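Local coordinates for MccB protein (Escherichia coli, PDB 3H5N) that uses ATP to initiate biosynthesis of the peptide antibiotic microcin C7, acting as a bacterial relative of the ubiquitin-activating E1 enzymes, at residues V122-G127 / W212-D217; I146-D151 / S191-N196. All coordinates share one frame; numbering follows the deposited sequence.

Both interactions belong to one mixed sheet, and their centres lie about 9 Å apart. Strands 120-124 and 144-149 are neighbours in it, so the order 189-194, 144-149, 120-124, 211-214 places interaction 2 beside interaction 1. Backbone pairing joins them where I123 N lies 2.8 Å from I146 O, a probable hydrogen bond, and apolar packing adds V122 CG1 at 3.5 Å from I148 CD1 and L124 CD1 at 3.6 Å from I148 CG2. Beyond the strand ends both contacts reach the same ATP. There C126 N probably donates to D149 OD2 at 2.8 Å, tying the glycine-rich turn of interaction 1 to the ribose-binding aspartate of interaction 2.

Interaction 1: residues V122-G127 / W212-D217; sequences VILGCG and WVVSAD. With ATP (adenosine-5'-triphosphate), chain G.
L124 faces the neighbouring parallel strand with CB and one methyl branch. Its CB passes 3.7 Å from V213 O; from CG, held anti to the backbone N (chi1 -171°), the CD2 branch reaches W212 CE3 at 4.2 Å and V214 CG2 at 4.3 Å, while the CD1 branch turns to strand 144-149. Next along this face, V122 lies alongside W212, with V122 CB 3.7 Å from W212 CD1 and V122 CG1 over one face of the indole, whose NE1 is hydrogen-bonded to P207 O. The backbones pair in register: V213 N donates to V122 O at 2.8 Å, almost straight (177°). Where the strands end, L124 O accepts from both S215 N and A216 N, fixing the turn of 212-217. S215 OG meets two waters, one of which accepts from G127 N and so bridges the two loops. G125 has a positive phi of 110°, a glycine conformation, and its CA comes 3.5 Å from ATP O4'. A216 CB lies 3.5 Å from ATP C4, over the purine. Parallel strands leading into a glycine-rich turn, with G127 as N-cap of helix 128-140, form the nucleotide site of a Rossmann-type fold, consistent with the ThiF family.

Interaction 2: residues I146-D151 / S191-N196; sequences ILIDND and SEIALN. With ATP (adenosine-5'-triphosphate), chain G.
OD1 of D149, a residue whose backbone runs beside A194 and L195, is gripped by two donors: ATP O2' at 2.7 Å and D151 N at 2.9 Å. The second of these closes an Asx turn, the N-H arriving on the anti side and 16° out of the carboxylate plane. The other oxygen, OD2, accepts from ATP O3' at 2.7 Å, so the carboxylate takes both ribose hydroxyls, one on each oxygen. With CG broadly anti to the backbone N (chi1 -150°), the group is carried toward the ribose. Behind it the strands run parallel, 20° between their directions. L147 N donates to S191 O and I193 N to L147 O, both at 2.8 Å; further on, D149 N to I193 O and L195 N to D149 O are weak, so the pairing slackens near the ligand. On the face carrying the isoleucines, I148 and I193 lie side by side, I148 CG1 3.8 Å from I193 CB, and I148 CG2 meets L195 CD2 at 3.9 Å. Helix 173-184 links the two strands in a beta-alpha-beta unit, and an acidic residue binding the ribose hydroxyls at the C-terminal end of strand 144-149, the fold's second, is a hallmark of Rossmann-type nucleotide sites.

Interaction 1: residues V122-G127 / W212-D217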
loop_
_atom_site.group_PDB
_atom_site.type_symbol
_atom_site.label_atom_id
_atom_site.label_comp_id
_atom_site.label_asym_id
_atom_site.label_seq_id
_atom_site.Cartn_x
_atom_site.Cartn_y
_atom_site.Cartn_z
ATOM N N VAL A 122 -27.941 10.892 -17.204
ATOM C CA VAL A 122 -28.520 10.406 -15.954
ATOM C C VAL A 122 -27.888 9.076 -15.595
ATOM O O VAL A 122 -27.786 8.172 -16.443
ATOM C CB VAL A 122 -30.060 10.263 -16.032
ATOM C CG1 VAL A 122 -30.586 9.516 -14.809
ATOM C CG2 VAL A 122 -30.717 11.642 -16.151
ATOM N N ILE A 123 -27.434 8.989 -14.340
ATOM C CA ILE A 123 -26.924 7.752 -13.764
ATOM C C ILE A 123 -28.016 7.220 -12.843
ATOM O O ILE A 123 -28.188 7.709 -11.719
ATOM C CB ILE A 123 -25.579 7.997 -12.997
ATOM C CG1 ILE A 123 -24.568 8.767 -13.878
ATOM C CG2 ILE A 123 -24.979 6.700 -12.460
ATOM C CD1 ILE A 123 -24.051 8.009 -15.126
ATOM N N LEU A 124 -28.788 6.253 -13.337
ATOM C CA LEU A 124 -29.876 5.663 -12.554
ATOM C C LEU A 124 -29.364 4.409 -11.850
ATOM O O LEU A 124 -29.328 3.327 -12.439
ATOM C CB LEU A 124 -31.085 5.346 -13.442
ATOM C CG LEU A 124 -32.380 4.911 -12.752
ATOM C CD1 LEU A 124 -32.829 5.953 -11.702
ATOM C CD2 LEU A 124 -33.437 4.700 -13.798
ATOM N N GLY A 125 -28.964 4.571 -10.593
ATOM C CA GLY A 125 -28.254 3.514 -9.864
ATOM C C GLY A 125 -26.810 3.920 -9.652
ATOM O O GLY A 125 -26.063 4.099 -10.618
ATOM N N CYS A 126 -26.438 4.079 -8.382
ATOM C CA CYS A 126 -25.135 4.578 -7.996
ATOM C C CYS A 126 -24.374 3.539 -7.179
ATOM O O CYS A 126 -23.648 3.883 -6.238
ATOM C CB CYS A 126 -25.286 5.902 -7.216
ATOM S SG CYS A 126 -25.788 7.282 -8.270
ATOM N N GLY A 127 -24.524 2.271 -7.560
ATOM C CA GLY A 127 -23.771 1.193 -6.950
ATOM C C GLY A 127 -22.479 0.942 -7.711
ATOM O O GLY A 127 -21.829 1.881 -8.182
ATOM N N TRP A 212 -29.918 7.707 -20.422
ATOM C CA TRP A 212 -29.904 7.212 -19.048
ATOM C C TRP A 212 -29.039 5.977 -19.016
ATOM O O TRP A 212 -29.186 5.069 -19.863
ATOM C CB TRP A 212 -31.278 6.754 -18.599
ATOM C CG TRP A 212 -32.350 7.798 -18.446
ATOM C CD1 TRP A 212 -32.279 9.140 -18.732
ATOM C CD2 TRP A 212 -33.673 7.553 -17.985
ATOM N NE1 TRP A 212 -33.491 9.744 -18.463
ATOM C CE2 TRP A 212 -34.366 8.790 -18.009
ATOM C CE3 TRP A 212 -34.347 6.406 -17.552
ATOM C CZ2 TRP A 212 -35.699 8.909 -17.602
ATOM C CZ3 TRP A 212 -35.673 6.525 -17.150
ATOM C CH2 TRP A 212 -36.332 7.771 -17.181
ATOM N N VAL A 213 -28.165 5.934 -18.027
ATOM C CA VAL A 213 -27.404 4.737 -17.706
ATOM C C VAL A 213 -28.106 3.990 -16.575
ATOM O O VAL A 213 -28.154 4.456 -15.440
ATOM C CB VAL A 213 -25.939 5.083 -17.299
ATOM C CG1 VAL A 213 -25.215 3.834 -16.815
ATOM C CG2 VAL A 213 -25.179 5.711 -18.453
ATOM N N VAL A 214 -28.617 2.804 -16.874
ATOM C CA VAL A 214 -29.506 2.127 -15.940
ATOM C C VAL A 214 -28.851 0.873 -15.379
ATOM O O VAL A 214 -28.606 -0.090 -16.101
ATOM C CB VAL A 214 -30.854 1.746 -16.613
ATOM C CG1 VAL A 214 -31.756 1.013 -15.642
ATOM C CG2 VAL A 214 -31.547 2.987 -17.199
ATOM N N SER A 215 -28.583 0.887 -14.086
ATOM C CA SER A 215 -27.984 -0.273 -13.445
ATOM C C SER A 215 -28.722 -0.606 -12.157
ATOM O O SER A 215 -28.428 -1.615 -11.538
ATOM C CB SER A 215 -26.483 -0.064 -13.193
ATOM O OG SER A 215 -26.260 1.083 -12.393
ATOM N N ALA A 216 -29.671 0.247 -11.764
ATOM C CA ALA A 216 -30.623 -0.099 -10.701
ATOM C C ALA A 216 -31.370 -1.378 -11.093
ATOM O O ALA A 216 -31.738 -1.561 -12.272
ATOM C CB ALA A 216 -31.598 1.050 -10.459
ATOM N N ASP A 217 -31.585 -2.255 -10.117
ATOM C CA ASP A 217 -31.932 -3.644 -10.407
ATOM C C ASP A 217 -33.108 -4.209 -9.601
ATOM O O ASP A 217 -33.468 -5.376 -9.785
ATOM C CB ASP A 217 -30.693 -4.514 -10.171
ATOM C CG ASP A 217 -30.197 -4.454 -8.723
ATOM O OD1 ASP A 217 -30.343 -3.393 -8.052
ATOM O OD2 ASP A 217 -29.651 -5.481 -8.255
HETATM P PG ATP G . -24.706 -4.879 -3.026
HETATM O O1G ATP G . -24.741 -4.581 -1.548
HETATM O O2G ATP G . -23.544 -5.744 -3.456
HETATM O O3G ATP G . -26.016 -5.309 -3.646
HETATM P PB ATP G . -25.370 -2.197 -3.656
HETATM O O1B ATP G . -24.813 -1.132 -2.743
HETATM O O2B ATP G . -26.810 -2.641 -3.485
HETATM O O3B ATP G . -24.353 -3.443 -3.681
HETATM P PA ATP G . -25.427 -2.424 -6.493
HETATM O O1A ATP G . -24.024 -2.731 -6.986
HETATM O O2A ATP G . -26.455 -3.516 -6.352
HETATM O O3A ATP G . -25.232 -1.593 -5.133
HETATM O "O5'" ATP G . -26.057 -1.286 -7.450
HETATM C "C5'" ATP G . -27.459 -1.013 -7.482
HETATM C "C4'" ATP G . -27.661 0.415 -7.012
HETATM O "O4'" ATP G . -28.882 0.900 -7.570
HETATM C "C3'" ATP G . -27.766 0.544 -5.492
HETATM O "O3'" ATP G . -27.016 1.703 -5.069
HETATM C "C2'" ATP G . -29.253 0.740 -5.226
HETATM O "O2'" ATP G . -29.515 1.602 -4.113
HETATM C "C1'" ATP G . -29.741 1.367 -6.522
HETATM N N9 ATP G . -31.128 0.966 -6.832
HETATM C C8 ATP G . -31.592 -0.294 -6.948
HETATM N N7 ATP G . -32.910 -0.286 -7.259
HETATM C C5 ATP G . -33.292 1.003 -7.335
HETATM C C6 ATP G . -34.551 1.725 -7.621
HETATM N N6 ATP G . -35.671 1.024 -7.877
HETATM N N1 ATP G . -34.534 3.078 -7.609
HETATM C C2 ATP G . -33.406 3.783 -7.348
HETATM N N3 ATP G . -32.222 3.195 -7.074
HETATM C C4 ATP G . -32.112 1.832 -7.055
HETATM O O HOH W 1 -26.131 3.549 -13.345
HETATM O O HOH W 2 -25.124 0.859 -9.958
#

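Interaction 2: residues I146-D151 / S191-N196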
loop_
_atom_site.group_PDB
_atom_site.type_symbol
_atom_site.label_atom_id
_atom_site.label_comp_id
_atom_site.label_asym_id
_atom_site.label_seq_id
_atom_site.Cartn_x
_atom_site.Cartn_y
_atom_site.Cartn_z
ATOM N N ILE A 146 -26.228 13.636 -13.689
ATOM C CA ILE A 146 -27.292 13.577 -12.698
ATOM C C ILE A 146 -27.332 12.209 -12.012
ATOM O O ILE A 146 -27.593 11.179 -12.651
ATOM C CB ILE A 146 -28.645 13.907 -13.354
ATOM C CG1 ILE A 146 -28.551 15.280 -14.044
ATOM C CG2 ILE A 146 -29.789 13.785 -12.342
ATOM C CD1 ILE A 146 -29.754 15.674 -14.800
ATOM N N LEU A 147 -27.071 12.212 -10.706
ATOM C CA LEU A 147 -26.967 10.983 -9.921
ATOM C C LEU A 147 -28.272 10.646 -9.220
ATOM O O LEU A 147 -28.790 11.449 -8.447
ATOM C CB LEU A 147 -25.847 11.115 -8.886
ATOM C CG LEU A 147 -24.505 11.520 -9.499
ATOM C CD1 LEU A 147 -23.556 11.996 -8.405
ATOM C CD2 LEU A 147 -23.913 10.359 -10.301
ATOM N N ILE A 148 -28.807 9.456 -9.488
ATOM C CA ILE A 148 -30.047 9.042 -8.844
ATOM C C ILE A 148 -29.883 7.741 -8.057
ATOM O O ILE A 148 -29.512 6.704 -8.600
ATOM C CB ILE A 148 -31.229 8.984 -9.846
ATOM C CG1 ILE A 148 -31.447 10.361 -10.476
ATOM C CG2 ILE A 148 -32.514 8.530 -9.151
ATOM C CD1 ILE A 148 -32.177 10.342 -11.807
ATOM N N ASP A 149 -30.161 7.832 -6.763
ATOM C CA ASP A 149 -30.152 6.703 -5.852
ATOM C C ASP A 149 -30.817 7.204 -4.566
ATOM O O ASP A 149 -30.957 8.416 -4.371
ATOM C CB ASP A 149 -28.708 6.259 -5.558
ATOM C CG ASP A 149 -28.603 4.772 -5.252
ATOM O OD1 ASP A 149 -29.144 4.311 -4.222
ATOM O OD2 ASP A 149 -27.979 4.046 -6.048
ATOM N N ASN A 150 -31.213 6.280 -3.693
ATOM C CA ASN A 150 -31.710 6.655 -2.370
ATOM C C ASN A 150 -31.031 5.856 -1.249
ATOM O O ASN A 150 -31.475 5.891 -0.096
ATOM C CB ASN A 150 -33.243 6.512 -2.304
ATOM C CG ASN A 150 -33.910 7.574 -1.417
ATOM O OD1 ASN A 150 -33.427 8.704 -1.291
ATOM N ND2 ASN A 150 -35.031 7.206 -0.808
ATOM N N ASP A 151 -29.960 5.134 -1.573
ATOM C CA ASP A 151 -29.297 4.319 -0.549
ATOM C C ASP A 151 -28.095 5.021 0.075
ATOM O O ASP A 151 -27.547 5.963 -0.484
ATOM C CB ASP A 151 -28.904 2.924 -1.087
ATOM N N SER A 191 -25.294 16.867 -10.496
ATOM C CA SER A 191 -26.477 16.977 -9.633
ATOM C C SER A 191 -26.859 15.635 -9.031
ATOM O O SER A 191 -26.392 14.592 -9.485
ATOM C CB SER A 191 -27.671 17.491 -10.429
ATOM O OG SER A 191 -27.618 18.887 -10.561
ATOM N N GLU A 192 -27.710 15.678 -8.002
ATOM C CA GLU A 192 -28.232 14.477 -7.350
ATOM C C GLU A 192 -29.742 14.564 -7.234
ATOM O O GLU A 192 -30.309 15.641 -7.038
ATOM C CB GLU A 192 -27.709 14.297 -5.919
ATOM C CG GLU A 192 -26.318 14.793 -5.607
ATOM C CD GLU A 192 -26.055 14.791 -4.111
ATOM O OE1 GLU A 192 -26.465 13.820 -3.435
ATOM O OE2 GLU A 192 -25.440 15.752 -3.600
ATOM N N ILE A 193 -30.381 13.403 -7.301
ATOM C CA ILE A 193 -31.787 13.277 -6.971
ATOM C C ILE A 193 -31.950 12.072 -6.054
ATOM O O ILE A 193 -31.569 10.949 -6.411
ATOM C CB ILE A 193 -32.656 13.114 -8.232
ATOM C CG1 ILE A 193 -32.508 14.339 -9.146
ATOM C CG2 ILE A 193 -34.126 12.866 -7.855
ATOM C CD1 ILE A 193 -33.259 14.225 -10.456
ATOM N N ALA A 194 -32.500 12.329 -4.867
ATOM C CA ALA A 194 -32.817 11.281 -3.909
ATOM C C ALA A 194 -34.172 10.674 -4.268
ATOM O O ALA A 194 -35.230 11.237 -3.964
ATOM C CB ALA A 194 -32.808 11.830 -2.480
ATOM N N LEU A 195 -34.118 9.527 -4.937
ATOM C CA LEU A 195 -35.301 8.873 -5.464
ATOM C C LEU A 195 -35.119 7.355 -5.500
ATOM O O LEU A 195 -34.107 6.847 -5.977
ATOM C CB LEU A 195 -35.621 9.436 -6.859
ATOM C CG LEU A 195 -36.569 8.710 -7.825
ATOM C CD1 LEU A 195 -38.044 8.894 -7.459
ATOM C CD2 LEU A 195 -36.313 9.203 -9.222
ATOM N N ASN A 196 -36.096 6.643 -4.959
ATOM C CA ASN A 196 -36.181 5.206 -5.137
ATOM C C ASN A 196 -37.364 4.944 -6.050
ATOM O O ASN A 196 -38.460 5.458 -5.821
ATOM C CB ASN A 196 -36.368 4.490 -3.794
ATOM C CG ASN A 196 -35.363 3.357 -3.581
ATOM O OD1 ASN A 196 -35.159 2.506 -4.445
ATOM N ND2 ASN A 196 -34.715 3.359 -2.410
HETATM P PG ATP G . -24.706 -4.879 -3.026
HETATM O O1G ATP G . -24.741 -4.581 -1.548
HETATM O O2G ATP G . -23.544 -5.744 -3.456
HETATM O O3G ATP G . -26.016 -5.309 -3.646
HETATM P PB ATP G . -25.370 -2.197 -3.656
HETATM O O1B ATP G . -24.813 -1.132 -2.743
HETATM O O2B ATP G . -26.810 -2.641 -3.485
HETATM O O3B ATP G . -24.353 -3.443 -3.681
HETATM P PA ATP G . -25.427 -2.424 -6.493
HETATM O O1A ATP G . -24.024 -2.731 -6.986
HETATM O O2A ATP G . -26.455 -3.516 -6.352
HETATM O O3A ATP G . -25.232 -1.593 -5.133
HETATM O "O5'" ATP G . -26.057 -1.286 -7.450
HETATM C "C5'" ATP G . -27.459 -1.013 -7.482
HETATM C "C4'" ATP G . -27.661 0.415 -7.012
HETATM O "O4'" ATP G . -28.882 0.900 -7.570
HETATM C "C3'" ATP G . -27.766 0.544 -5.492
HETATM O "O3'" ATP G . -27.016 1.703 -5.069
HETATM C "C2'" ATP G . -29.253 0.740 -5.226
HETATM O "O2'" ATP G . -29.515 1.602 -4.113
HETATM C "C1'" ATP G . -29.741 1.367 -6.522
HETATM N N9 ATP G . -31.128 0.966 -6.832
HETATM C C8 ATP G . -31.592 -0.294 -6.948
HETATM N N7 ATP G . -32.910 -0.286 -7.259
HETATM C C5 ATP G . -33.292 1.003 -7.335
HETATM C C6 ATP G . -34.551 1.725 -7.621
HETATM N N6 ATP G . -35.671 1.024 -7.877
HETATM N N1 ATP G . -34.534 3.078 -7.609
HETATM C C2 ATP G . -33.406 3.783 -7.348
HETATM N N3 ATP G . -32.222 3.195 -7.074
HETATM C C4 ATP G . -32.112 1.832 -7.055
#